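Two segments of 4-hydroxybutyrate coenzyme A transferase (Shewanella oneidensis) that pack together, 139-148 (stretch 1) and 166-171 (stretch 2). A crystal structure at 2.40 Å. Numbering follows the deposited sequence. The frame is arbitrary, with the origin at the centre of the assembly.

Stretch 1 (139-148) ACQVAGKIIA
Stretch 2 166-171: DRFAAV

Two segments of one chain meet as neighbouring parallel strands, with an arginine reaching back from the second to a helix end in the first; together they bury 473 Å². Stretch 1 opens with the last turn of a helix, Ala139 to Val142, closed by the bond from Ala143 N to Ala139 O (2.8 Å). Cys140 (chi1 m, -72°) directs its CA-to-CB bond toward stretch 2, and its carbonyl O lies 3.0 Å from Arg167 NH2. Gln141 (chi1 -119°, between wells; chi2 p) starts away, but its end returns, placing NE2 3.1 Å from Arg167 NH2; both are donors, so this is proximity without a hydrogen bond. Arg167, in a 3-10 segment with phi/psi -88/4, makes this reach with chi1 m, chi2 -112° and chi3 m.

Ala143 leaves helical geometry at phi/psi -58/137, and Gly144 (-59/-44) carries the chain on towards the strand. Lys145, extended at -146/157, has chi1 p, chi2 and chi3 t and chi4 m; its CB meets Ala169 CB at 4.0 Å, while the end of the side chain leads away.

Ile146 (-123/134; chi1 m, chi2 t) meets stretch 2 through both backbone and side chain. A water accepts from Ile146 N at 2.8 Å and donates to Arg167 O, also at 2.8 Å, bridging the backbones where they do not bond directly. Ile146 O accepts from Ala169 N (2.8 Å, 158°) and, weakly, from Ala170 N (3.5 Å, 157°). Ala169, at -86/-31, interrupts the extended run between Phe168 (-103/138) and Ala170 (-146/157), and the amides of Ala169 and Ala170 both point to this one carbonyl. Ile146 CG2 packs 3.8 Å from Phe168 CD2, and Ile146 CD1 lies 3.6 Å from Arg167 O.

Ile147 (-117/110; chi1 m, chi2 t) pairs with Ala170 in parallel register, CA to CA 5.0 Å. Their side chains share one sheet face, Ile147 CG1 lying 4.4 Å from Ala170 CB. Ala148 N then donates to Ala170 O (3.3 Å, 170°), so Ala170 is joined through N and O to the residues flanking Ile147, the usual parallel pattern.

Ala148 (-107/145) pairs with Val171 (-150/130; chi1 t), CA to CA 5.1 Å, their side chains on the other face and Ala148 CB 4.3 Å from Val171 CG2. Ala148 O receives a CA-H...O contact from Val171 CA (3.5 Å, 157°). The Ala148 methyl makes a CH-pi contact: CB sits over one face of the Phe168 ring (chi1 m, chi2 170°), 3.7 Å from the centroid and 24° off the normal.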

ATOM      1  N   ALA A 139       7.468 -21.711  -6.250  1.00 31.48           N
ATOM      2  CA  ALA A 139       8.016 -22.636  -5.254  1.00 30.96           C
ATOM      3  C   ALA A 139       8.640 -23.827  -5.977  1.00 30.97           C
ATOM      4  O   ALA A 139       9.711 -24.303  -5.608  1.00 28.81           O
ATOM      5  CB  ALA A 139       6.913 -23.104  -4.314  1.00 30.13           C
ATOM      6  N   CYS A 140       7.963 -24.312  -7.010  1.00 32.38           N
ATOM      7  CA  CYS A 140       8.490 -25.451  -7.770  1.00 34.05           C
ATOM      8  C   CYS A 140       9.771 -25.078  -8.502  1.00 34.37           C
ATOM      9  O   CYS A 140      10.564 -25.947  -8.849  1.00 34.84           O
ATOM     10  CB  CYS A 140       7.466 -25.943  -8.787  1.00 33.42           C
ATOM     11  SG  CYS A 140       6.089 -26.789  -8.034  1.00 35.03           S
ATOM     12  N   GLN A 141       9.969 -23.782  -8.725  1.00 35.23           N
ATOM     13  CA  GLN A 141      11.149 -23.309  -9.427  1.00 36.28           C
ATOM     14  C   GLN A 141      12.393 -23.409  -8.545  1.00 36.06           C
ATOM     15  O   GLN A 141      13.445 -23.875  -8.978  1.00 35.32           O
ATOM     16  CB  GLN A 141      10.957 -21.850  -9.876  1.00 39.46           C
ATOM     17  CG  GLN A 141      11.028 -21.609 -11.397  1.00 43.49           C
ATOM     18  CD  GLN A 141       9.653 -21.743 -12.099  1.00 46.54           C
ATOM     19  OE1 GLN A 141       9.042 -20.737 -12.519  1.00 45.27           O
ATOM     20  NE2 GLN A 141       9.163 -22.989 -12.217  1.00 46.78           N
ATOM     21  N   VAL A 142      12.267 -22.979  -7.297  1.00 36.00           N
ATOM     22  CA  VAL A 142      13.397 -22.991  -6.393  1.00 35.37           C
ATOM     23  C   VAL A 142      13.465 -24.215  -5.484  1.00 36.88           C
ATOM     24  O   VAL A 142      14.474 -24.451  -4.827  1.00 37.36           O
ATOM     25  CB  VAL A 142      13.400 -21.715  -5.542  1.00 34.62           C
ATOM     26  CG1 VAL A 142      13.407 -20.500  -6.447  1.00 35.17           C
ATOM     27  CG2 VAL A 142      12.176 -21.678  -4.643  1.00 34.57           C
ATOM     28  N   ALA A 143      12.404 -25.005  -5.447  1.00 36.50           N
ATOM     29  CA  ALA A 143      12.403 -26.165  -4.583  1.00 37.32           C
ATOM     30  C   ALA A 143      13.551 -27.138  -4.860  1.00 37.52           C
ATOM     31  O   ALA A 143      13.853 -27.446  -6.015  1.00 38.71           O
ATOM     32  CB  ALA A 143      11.083 -26.885  -4.700  1.00 37.91           C
ATOM     33  N   GLY A 144      14.180 -27.632  -3.795  1.00 36.35           N
ATOM     34  CA  GLY A 144      15.257 -28.593  -3.952  1.00 36.06           C
ATOM     35  C   GLY A 144      14.764 -29.841  -4.677  1.00 36.81           C
ATOM     36  O   GLY A 144      15.435 -30.356  -5.572  1.00 37.13           O
ATOM     37  N   LYS A 145      13.590 -30.334  -4.284  1.00 35.86           N
ATOM     38  CA  LYS A 145      12.983 -31.502  -4.913  1.00 34.95           C
ATOM     39  C   LYS A 145      11.464 -31.338  -4.909  1.00 33.80           C
ATOM     40  O   LYS A 145      10.929 -30.590  -4.097  1.00 34.77           O
ATOM     41  CB  LYS A 145      13.367 -32.785  -4.181  1.00 36.30           C
ATOM     42  CG  LYS A 145      12.902 -32.873  -2.734  1.00 35.13           C
ATOM     43  CD  LYS A 145      13.217 -34.262  -2.182  1.00 37.57           C
ATOM     44  CE  LYS A 145      12.833 -34.402  -0.723  1.00 37.32           C
ATOM     45  NZ  LYS A 145      13.691 -33.574   0.159  1.00 39.29           N
ATOM     46  N   ILE A 146      10.769 -32.021  -5.815  1.00 32.18           N
ATOM     47  CA  ILE A 146       9.314 -31.914  -5.862  1.00 31.38           C
ATOM     48  C   ILE A 146       8.623 -33.270  -5.714  1.00 29.94           C
ATOM     49  O   ILE A 146       9.031 -34.249  -6.325  1.00 28.40           O
ATOM     50  CB  ILE A 146       8.842 -31.255  -7.181  1.00 31.70           C
ATOM     51  CG1 ILE A 146       9.362 -29.817  -7.259  1.00 29.42           C
ATOM     52  CG2 ILE A 146       7.329 -31.245  -7.254  1.00 31.00           C
ATOM     53  CD1 ILE A 146       9.201 -29.193  -8.624  1.00 27.94           C
ATOM     54  N   ILE A 147       7.593 -33.317  -4.873  1.00 28.86           N
ATOM     55  CA  ILE A 147       6.819 -34.533  -4.645  1.00 28.06           C
ATOM     56  C   ILE A 147       5.402 -34.216  -5.131  1.00 29.14           C
ATOM     57  O   ILE A 147       4.688 -33.429  -4.526  1.00 30.42           O
ATOM     58  CB  ILE A 147       6.828 -34.907  -3.160  1.00 28.88           C
ATOM     59  CG1 ILE A 147       8.248 -35.335  -2.769  1.00 29.41           C
ATOM     60  CG2 ILE A 147       5.826 -36.035  -2.878  1.00 27.66           C
ATOM     61  CD1 ILE A 147       8.419 -35.592  -1.287  1.00 31.51           C
ATOM     62  N   ALA A 148       5.020 -34.828  -6.240  1.00 28.40           N
ATOM     63  CA  ALA A 148       3.737 -34.581  -6.860  1.00 30.02           C
ATOM     64  C   ALA A 148       2.719 -35.692  -6.718  1.00 29.45           C
ATOM     65  O   ALA A 148       3.040 -36.878  -6.742  1.00 29.75           O
ATOM     66  CB  ALA A 148       3.935 -34.284  -8.357  1.00 29.08           C
ATOM     67  N   ASP A 166       9.450 -34.688 -15.361  1.00 36.46           N
ATOM     68  CA  ASP A 166      10.825 -35.032 -15.014  1.00 36.65           C
ATOM     69  C   ASP A 166      11.376 -34.075 -13.975  1.00 37.41           C
ATOM     70  O   ASP A 166      12.492 -34.247 -13.509  1.00 39.63           O
ATOM     71  CB  ASP A 166      11.741 -35.022 -16.230  1.00 37.15           C
ATOM     72  CG  ASP A 166      11.557 -36.243 -17.098  1.00 38.75           C
ATOM     73  OD1 ASP A 166      11.049 -37.271 -16.582  1.00 38.30           O
ATOM     74  OD2 ASP A 166      11.931 -36.175 -18.291  1.00 40.12           O
ATOM     75  N   ARG A 167      10.603 -33.059 -13.621  1.00 37.58           N
ATOM     76  CA  ARG A 167      11.021 -32.101 -12.604  1.00 37.48           C
ATOM     77  C   ARG A 167      10.596 -32.621 -11.230  1.00 36.67           C
ATOM     78  O   ARG A 167      10.780 -31.950 -10.215  1.00 37.82           O
ATOM     79  CB  ARG A 167      10.368 -30.736 -12.857  1.00 38.66           C
ATOM     80  CG  ARG A 167      10.922 -29.990 -14.069  1.00 43.25           C
ATOM     81  CD  ARG A 167      11.674 -28.748 -13.633  1.00 44.99           C
ATOM     82  NE  ARG A 167      10.759 -27.759 -13.072  1.00 51.43           N
ATOM     83  CZ  ARG A 167      11.112 -26.731 -12.303  1.00 52.96           C
ATOM     84  NH1 ARG A 167      12.387 -26.535 -11.979  1.00 54.66           N
ATOM     85  NH2 ARG A 167      10.182 -25.894 -11.858  1.00 52.29           N
ATOM     86  N   PHE A 168      10.036 -33.827 -11.211  1.00 34.64           N
ATOM     87  CA  PHE A 168       9.544 -34.451  -9.978  1.00 32.02           C
ATOM     88  C   PHE A 168      10.504 -35.523  -9.456  1.00 31.50           C
ATOM     89  O   PHE A 168      11.040 -36.319 -10.227  1.00 32.68           O
ATOM     90  CB  PHE A 168       8.161 -35.094 -10.236  1.00 28.17           C
ATOM     91  CG  PHE A 168       7.107 -34.135 -10.757  1.00 25.31           C
ATOM     92  CD1 PHE A 168       5.892 -34.618 -11.225  1.00 25.13           C
ATOM     93  CD2 PHE A 168       7.315 -32.762 -10.755  1.00 26.03           C
ATOM     94  CE1 PHE A 168       4.898 -33.757 -11.684  1.00 25.04           C
ATOM     95  CE2 PHE A 168       6.320 -31.886 -11.212  1.00 26.64           C
ATOM     96  CZ  PHE A 168       5.107 -32.392 -11.679  1.00 25.61           C
ATOM     97  N   ALA A 169      10.716 -35.556  -8.148  1.00 31.44           N
ATOM     98  CA  ALA A 169      11.612 -36.562  -7.564  1.00 31.61           C
ATOM     99  C   ALA A 169      10.824 -37.828  -7.299  1.00 31.54           C
ATOM    100  O   ALA A 169      11.352 -38.940  -7.361  1.00 32.38           O
ATOM    101  CB  ALA A 169      12.205 -36.051  -6.264  1.00 31.08           C
ATOM    102  N   ALA A 170       9.546 -37.641  -7.005  1.00 31.68           N
ATOM    103  CA  ALA A 170       8.663 -38.746  -6.695  1.00 32.52           C
ATOM    104  C   ALA A 170       7.289 -38.419  -7.217  1.00 32.51           C
ATOM    105  O   ALA A 170       6.935 -37.245  -7.377  1.00 31.68           O
ATOM    106  CB  ALA A 170       8.614 -38.962  -5.203  1.00 31.73           C
ATOM    107  N   VAL A 171       6.509 -39.471  -7.455  1.00 33.44           N
ATOM    108  CA  VAL A 171       5.156 -39.339  -7.977  1.00 33.56           C
ATOM    109  C   VAL A 171       4.230 -40.465  -7.499  1.00 34.28           C
ATOM    110  O   VAL A 171       4.581 -41.638  -7.579  1.00 35.10           O
ATOM    111  CB  VAL A 171       5.211 -39.318  -9.529  1.00 33.86           C
ATOM    112  CG1 VAL A 171       3.929 -39.798 -10.105  1.00 35.03           C
ATOM    113  CG2 VAL A 171       5.490 -37.910 -10.018  1.00 33.90           C
TER
HETATM  114  O   HOH W   1      12.355 -32.788  -8.003  1.00 42.39           O